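Local coordinates for thermospermine synthase (Medicago truncatula, PDB 6BQ7), which probably makes the polyamine thermospermine by transferring an aminopropyl group from decarboxylated S-adenosylmethionine to spermidine, at residues A[56-61]-A[72-77]; A[176-181]-A[206-211]. All coordinates share one frame; numbering follows the deposited sequence.

Contact 1. Residues A[56-61]-A[72-77]. With SPD (spermidine), chain C.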
loop_
_atom_site.group_PDB
_atom_site.type_symbol
_atom_site.label_atom_id
_atom_site.label_comp_id
_atom_site.label_asym_id
_atom_site.label_seq_id
_atom_site.Cartn_x
_atom_site.Cartn_y
_atom_site.Cartn_z
ATOM N N TYR A 56 -0.667 -1.262 27.261
ATOM C CA TYR A 56 -2.002 -1.448 26.708
ATOM C C TYR A 56 -2.024 -1.247 25.199
ATOM O O TYR A 56 -2.745 -1.959 24.490
ATOM C CB TYR A 56 -2.997 -0.481 27.370
ATOM C CG TYR A 56 -3.206 -0.743 28.849
ATOM C CD1 TYR A 56 -4.011 -1.789 29.281
ATOM C CD2 TYR A 56 -2.596 0.054 29.815
ATOM C CE1 TYR A 56 -4.207 -2.035 30.628
ATOM C CE2 TYR A 56 -2.790 -0.185 31.175
ATOM C CZ TYR A 56 -3.598 -1.234 31.569
ATOM O OH TYR A 56 -3.806 -1.492 32.908
ATOM N N GLN A 57 -1.254 -0.286 24.689
ATOM C CA GLN A 57 -1.392 0.089 23.288
ATOM C C GLN A 57 -0.230 0.972 22.849
ATOM O O GLN A 57 0.334 1.725 23.647
ATOM C CB GLN A 57 -2.699 0.836 23.057
ATOM C CG GLN A 57 -2.855 2.038 23.977
ATOM C CD GLN A 57 -4.300 2.331 24.286
ATOM O OE1 GLN A 57 -5.167 2.144 23.435
ATOM N NE2 GLN A 57 -4.578 2.780 25.513
ATOM N N ASP A 58 0.095 0.881 21.563
ATOM C CA ASP A 58 0.928 1.884 20.916
ATOM C C ASP A 58 0.164 3.197 20.745
ATOM O O ASP A 58 -1.038 3.217 20.457
ATOM C CB ASP A 58 1.408 1.371 19.560
ATOM C CG ASP A 58 2.421 0.248 19.688
ATOM O OD1 ASP A 58 2.110 -0.786 20.320
ATOM O OD2 ASP A 58 3.536 0.405 19.152
ATOM N N ILE A 59 0.873 4.304 20.922
ATOM C CA ILE A 59 0.283 5.633 20.827
ATOM C C ILE A 59 1.044 6.413 19.767
ATOM O O ILE A 59 2.260 6.598 19.879
ATOM C CB ILE A 59 0.318 6.359 22.181
ATOM C CG1 ILE A 59 -0.347 5.484 23.249
ATOM C CG2 ILE A 59 -0.406 7.709 22.091
ATOM C CD1 ILE A 59 0.124 5.747 24.668
ATOM N N ALA A 60 0.341 6.871 18.745
ATOM C CA ALA A 60 0.955 7.725 17.742
ATOM C C ALA A 60 0.090 8.960 17.501
ATOM O O ALA A 60 -1.142 8.910 17.589
ATOM C CB ALA A 60 1.197 6.959 16.434
ATOM N N LEU A 61 0.756 10.083 17.218
ATOM C CA LEU A 61 0.097 11.317 16.796
ATOM C C LEU A 61 0.693 11.727 15.458
ATOM O O LEU A 61 1.899 12.000 15.366
ATOM C CB LEU A 61 0.262 12.440 17.825
ATOM C CG LEU A 61 -0.516 13.725 17.484
ATOM C CD1 LEU A 61 -2.015 13.440 17.454
ATOM C CD2 LEU A 61 -0.210 14.851 18.476
ATOM N N VAL A 72 -3.693 7.893 16.752
ATOM C CA VAL A 72 -3.754 6.483 16.372
ATOM C C VAL A 72 -3.348 5.647 17.580
ATOM O O VAL A 72 -2.253 5.826 18.120
ATOM C CB VAL A 72 -2.836 6.179 15.175
ATOM C CG1 VAL A 72 -3.014 4.739 14.723
ATOM C CG2 VAL A 72 -3.117 7.138 14.024
ATOM N N LEU A 73 -4.228 4.747 18.016
ATOM C CA LEU A 73 -3.957 3.863 19.144
ATOM C C LEU A 73 -3.983 2.435 18.628
ATOM O O LEU A 73 -4.952 2.023 17.982
ATOM C CB LEU A 73 -4.977 4.051 20.271
ATOM C CG LEU A 73 -5.110 5.494 20.785
ATOM C CD1 LEU A 73 -6.179 5.593 21.851
ATOM C CD2 LEU A 73 -3.773 6.026 21.324
ATOM N N ASP A 74 -2.903 1.705 18.881
ATOM C CA ASP A 74 -2.730 0.343 18.386
ATOM C C ASP A 74 -3.070 0.244 16.900
ATOM O O ASP A 74 -3.779 -0.659 16.451
ATOM C CB ASP A 74 -3.549 -0.645 19.215
ATOM C CG ASP A 74 -2.700 -1.373 20.244
ATOM O OD1 ASP A 74 -1.456 -1.349 20.113
ATOM O OD2 ASP A 74 -3.267 -1.966 21.184
ATOM N N GLY A 75 -2.555 1.200 16.131
ATOM C CA GLY A 75 -2.710 1.186 14.695
ATOM C C GLY A 75 -4.045 1.673 14.176
ATOM O O GLY A 75 -4.193 1.827 12.959
ATOM N N LYS A 76 -5.012 1.952 15.047
ATOM C CA LYS A 76 -6.356 2.355 14.641
ATOM C C LYS A 76 -6.533 3.840 14.900
ATOM O O LYS A 76 -6.394 4.290 16.044
ATOM C CB LYS A 76 -7.424 1.563 15.400
ATOM C CG LYS A 76 -7.287 0.053 15.259
ATOM C CD LYS A 76 -8.253 -0.695 16.176
ATOM C CE LYS A 76 -9.684 -0.645 15.650
ATOM N NZ LYS A 76 -10.494 0.423 16.305
ATOM N N LEU A 77 -6.860 4.595 13.848
ATOM C CA LEU A 77 -7.194 5.997 14.048
ATOM C C LEU A 77 -8.372 6.092 14.997
ATOM O O LEU A 77 -9.392 5.426 14.803
ATOM C CB LEU A 77 -7.528 6.682 12.720
ATOM C CG LEU A 77 -7.680 8.205 12.805
ATOM C CD1 LEU A 77 -7.128 8.856 11.571
ATOM C CD2 LEU A 77 -9.136 8.615 12.987
HETATM N N1 SPD C . -10.870 3.587 12.408
HETATM C C2 SPD C . -12.125 3.215 13.028
HETATM C C3 SPD C . -12.453 4.270 14.069
HETATM C C4 SPD C . -12.457 3.639 15.457
HETATM C C5 SPD C . -13.097 4.625 16.431
HETATM N N6 SPD C . -13.135 4.075 17.775
HETATM C C7 SPD C . -14.057 4.859 18.580
HETATM C C8 SPD C . -13.723 4.673 20.059
HETATM C C9 SPD C . -12.891 5.852 20.550
HETATM N N10 SPD C . -12.579 5.661 21.958
#
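Ala60 and Val72 face each other as an antiparallel hydrogen-bonded pair, with Ala60 N to Val72 O at 2.9 Å and Val72 N to Ala60 O at 2.9 Å, and the adjoining Ile59 and Leu73 form a non-hydrogen-bonded pair. This is the beta hairpin of strands 58-64 and 70-73, within the antiparallel sheet of the N-terminal tetramerisation domain. One more backbone bond, Asp74 N to Asp58 O at 2.9 Å, carries the pairing to the point where the chain leaves the strand in a type I' turn from Leu73 to Lys76. Asp74 and Gly75 occupy its corners with positive phi.

On one face, Ile59 and Leu73 run alongside each other in the same direction, with Ile59 CG2 3.8 Å from Leu73 CD2; helix 135-144 packs on Ile59 from beyond. On the other, the Ala60 methyl group sits beside Val72. Gln57, which binds adenosine, has CG wedged between its backbone N and carbonyl carbon (chi1 54°), and the extended chain beyond brings OE1 to 3.7 Å from Leu73 CB while NE2 bonds Asp134.

After the turn, the next strand, 76-80, borders the polyamine site: Leu77 O receives a weak bond of 3.4 Å from spermidine N1, and Gln78 and Glu33 also bond the ligand. Asp74 reaches back across the hairpin. Its OD1 stands 3.6 Å from Asp58 OD1, an unbonded pair of like charge that is probably mildly unfavourable; partly offsetting this, Asp58 N meets Asp74 OD1 at 3.1 Å in a nearly straight hydrogen bond (164° at the hydrogen), arriving 62° above the carboxylate plane.

Contact 2. Residues A[176-181]-A[206-211]. With SPD (spermidine), chain C.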
loop_
_atom_site.group_PDB
_atom_site.type_symbol
_atom_site.label_atom_id
_atom_site.label_comp_id
_atom_site.label_asym_id
_atom_site.label_seq_id
_atom_site.Cartn_x
_atom_site.Cartn_y
_atom_site.Cartn_z
ATOM N N ASP A 176 -25.754 11.406 36.777
ATOM C CA ASP A 176 -26.901 11.686 35.923
ATOM C C ASP A 176 -26.703 11.112 34.533
ATOM O O ASP A 176 -27.671 10.704 33.881
ATOM C CB ASP A 176 -27.173 13.185 35.828
ATOM C CG ASP A 176 -27.348 13.839 37.185
ATOM O OD1 ASP A 176 -28.263 13.419 37.932
ATOM O OD2 ASP A 176 -26.637 14.815 37.491
ATOM N N VAL A 177 -25.468 11.073 34.085
ATOM C CA VAL A 177 -25.136 10.489 32.802
ATOM C C VAL A 177 -23.838 9.686 32.917
ATOM O O VAL A 177 -22.961 10.060 33.596
ATOM C CB VAL A 177 -24.940 11.559 31.700
ATOM C CG1 VAL A 177 -24.644 10.951 30.354
ATOM C CG2 VAL A 177 -26.112 12.501 31.535
ATOM N N ILE A 178 -23.786 8.535 32.304
ATOM C CA ILE A 178 -22.553 7.770 32.182
ATOM C C ILE A 178 -22.270 7.595 30.699
ATOM O O ILE A 178 -23.159 7.190 29.939
ATOM C CB ILE A 178 -22.637 6.413 32.902
ATOM C CG1 ILE A 178 -22.798 6.634 34.401
ATOM C CG2 ILE A 178 -21.353 5.594 32.630
ATOM C CD1 ILE A 178 -23.273 5.423 35.161
ATOM N N VAL A 179 -21.053 7.925 30.286
ATOM C CA VAL A 179 -20.666 7.947 28.880
ATOM C C VAL A 179 -19.676 6.811 28.644
ATOM O O VAL A 179 -18.620 6.758 29.284
ATOM C CB VAL A 179 -20.063 9.307 28.492
ATOM C CG1 VAL A 179 -19.587 9.305 27.039
ATOM C CG2 VAL A 179 -21.086 10.420 28.746
ATOM N N GLY A 180 -20.036 5.880 27.758
ATOM C CA GLY A 180 -19.124 4.832 27.352
ATOM C C GLY A 180 -18.289 5.275 26.172
ATOM O O GLY A 180 -18.802 5.434 25.056
ATOM N N ASP A 181 -16.998 5.490 26.404
ATOM C CA ASP A 181 -16.102 5.880 25.321
ATOM C C ASP A 181 -14.937 4.909 25.217
ATOM O O ASP A 181 -13.771 5.328 25.177
ATOM C CB ASP A 181 -15.592 7.305 25.528
ATOM C CG ASP A 181 -14.972 7.896 24.264
ATOM O OD1 ASP A 181 -15.007 7.228 23.198
ATOM O OD2 ASP A 181 -14.453 9.034 24.352
ATOM N N PRO A 206 -27.385 0.537 38.683
ATOM C CA PRO A 206 -27.437 1.009 40.077
ATOM C C PRO A 206 -26.766 2.349 40.292
ATOM O O PRO A 206 -27.110 3.046 41.251
ATOM C CB PRO A 206 -26.714 -0.097 40.856
ATOM C CG PRO A 206 -26.881 -1.310 40.031
ATOM C CD PRO A 206 -26.872 -0.847 38.607
ATOM N N LYS A 207 -25.835 2.742 39.428
ATOM C CA LYS A 207 -25.077 3.972 39.600
ATOM C C LYS A 207 -25.614 5.118 38.764
ATOM O O LYS A 207 -24.916 6.118 38.576
ATOM C CB LYS A 207 -23.606 3.731 39.273
ATOM C CG LYS A 207 -22.953 2.720 40.199
ATOM C CD LYS A 207 -23.010 3.186 41.649
ATOM C CE LYS A 207 -22.993 2.010 42.622
ATOM N NZ LYS A 207 -21.698 1.274 42.590
ATOM N N LEU A 208 -26.827 4.989 38.244
ATOM C CA LEU A 208 -27.500 6.071 37.542
ATOM C C LEU A 208 -28.567 6.656 38.450
ATOM O O LEU A 208 -29.296 5.914 39.110
ATOM C CB LEU A 208 -28.133 5.570 36.246
ATOM C CG LEU A 208 -27.153 5.295 35.113
ATOM C CD1 LEU A 208 -27.913 4.649 33.973
ATOM C CD2 LEU A 208 -26.509 6.588 34.661
ATOM N N LYS A 209 -28.664 7.977 38.487
ATOM C CA LYS A 209 -29.710 8.545 39.314
ATOM C C LYS A 209 -31.053 8.456 38.590
ATOM O O LYS A 209 -31.138 8.030 37.431
ATOM C CB LYS A 209 -29.365 9.983 39.685
ATOM C CG LYS A 209 -28.110 10.089 40.536
ATOM C CD LYS A 209 -27.681 11.530 40.696
ATOM C CE LYS A 209 -26.552 11.676 41.692
ATOM N NZ LYS A 209 -26.212 13.109 41.892
ATOM N N LYS A 210 -32.118 8.839 39.290
ATOM C CA LYS A 210 -33.426 8.828 38.650
ATOM C C LYS A 210 -33.388 9.731 37.427
ATOM O O LYS A 210 -32.766 10.798 37.442
ATOM C CB LYS A 210 -34.519 9.259 39.614
ATOM C CG LYS A 210 -35.817 9.628 38.906
ATOM C CD LYS A 210 -36.735 8.424 38.880
ATOM C CE LYS A 210 -37.946 8.640 37.969
ATOM N NZ LYS A 210 -38.899 7.493 38.052
ATOM N N GLY A 211 -33.998 9.264 36.340
ATOM C CA GLY A 211 -33.838 9.929 35.064
ATOM C C GLY A 211 -32.471 9.780 34.434
ATOM O O GLY A 211 -32.250 10.310 33.333
HETATM N N1 SPD C . -10.870 3.587 12.408
HETATM C C2 SPD C . -12.125 3.215 13.028
HETATM C C3 SPD C . -12.453 4.270 14.069
HETATM C C4 SPD C . -12.457 3.639 15.457
HETATM C C5 SPD C . -13.097 4.625 16.431
HETATM N N6 SPD C . -13.135 4.075 17.775
HETATM C C7 SPD C . -14.057 4.859 18.580
HETATM C C8 SPD C . -13.723 4.673 20.059
HETATM C C9 SPD C . -12.891 5.852 20.550
HETATM N N10 SPD C . -12.579 5.661 21.958
HETATM O O HOH W 1 -30.140 11.572 36.745
#
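Lys209 CD comes obliquely onto one oxygen of the flat Asp176 carboxylate, 3.4 Å from Asp176 OD1 and on a line rising about 55° from the plane. OD1 also accepts a hydrogen bond of 2.9 Å from a water, which donates a second, at 2.8 Å, to Lys210 O and so bridges the segments. OD2 is taken by the backbone N atoms of Lys103 and Asn104. Although Asp176 CB points away from 206-211, chi1 of -55° sets CG beside the backbone N and returns the carboxylate toward Lys209. The lysine chain, extended beyond CG, runs past OD1, with CD as the nearest atom; Lys209 NZ remains 4.5 Å from Asp176 OD1, beyond salt-bridge range.

At the far end of strand 175-181 a second flat group, the carboxylate of Asp181, receives a hydrogen bond of 3.1 Å from spermidine N10 to its OD1, about 53° above its plane. Tyr87 and Thr115 bond its two oxygens. Asp181 is the predicted proton acceptor.

Between the two acids, Ile178 packs on Leu208. Its CD1 comes tightly against Leu208 CD2, at 3.5 Å, and lies 3.9 Å from Lys207 O. The arrangement belongs to the beta-alpha-beta crossover of the Rossmann-like domain: strand 175-181 is followed by helix 197-204, after which residues 206-211 lead into the neighbouring parallel strand 212-220.

Chemically, the join between the segments consists of the Ile178-Leu208 apolar contact, a methylene of Lys209 against Asp176 OD1, and one water bridge. The protein N-H donors, Lys103 N and Asn104 N, go to OD2, while OD1 takes the bridging water. At its distance, Lys209 NZ may add a weak electrostatic attraction to Asp176 OD1.

Overall arrangement
From the N terminus, the chain builds the antiparallel sheet first. Contact 1 closes the short loop of ten residues between 61 and 72 and ties strands 58-64 and 70-73 together. The chain then passes into the Rossmann-like domain, where contact 2 closes a longer loop of 24 residues that includes helix 197-204 and the adenosine-binding Pro190 and Cys191. The loops follow in series, neither nested nor crossed. The centres of contact 1 and contact 2 are about 28 Å apart, on opposite sides of the chain's centre. The nearest atoms of contact 1 and contact 2 are about 8 Å apart. Spermidine spans between them, N1 toward 72-77 and N10 toward 176-181, which places the polyamine site between the two domains.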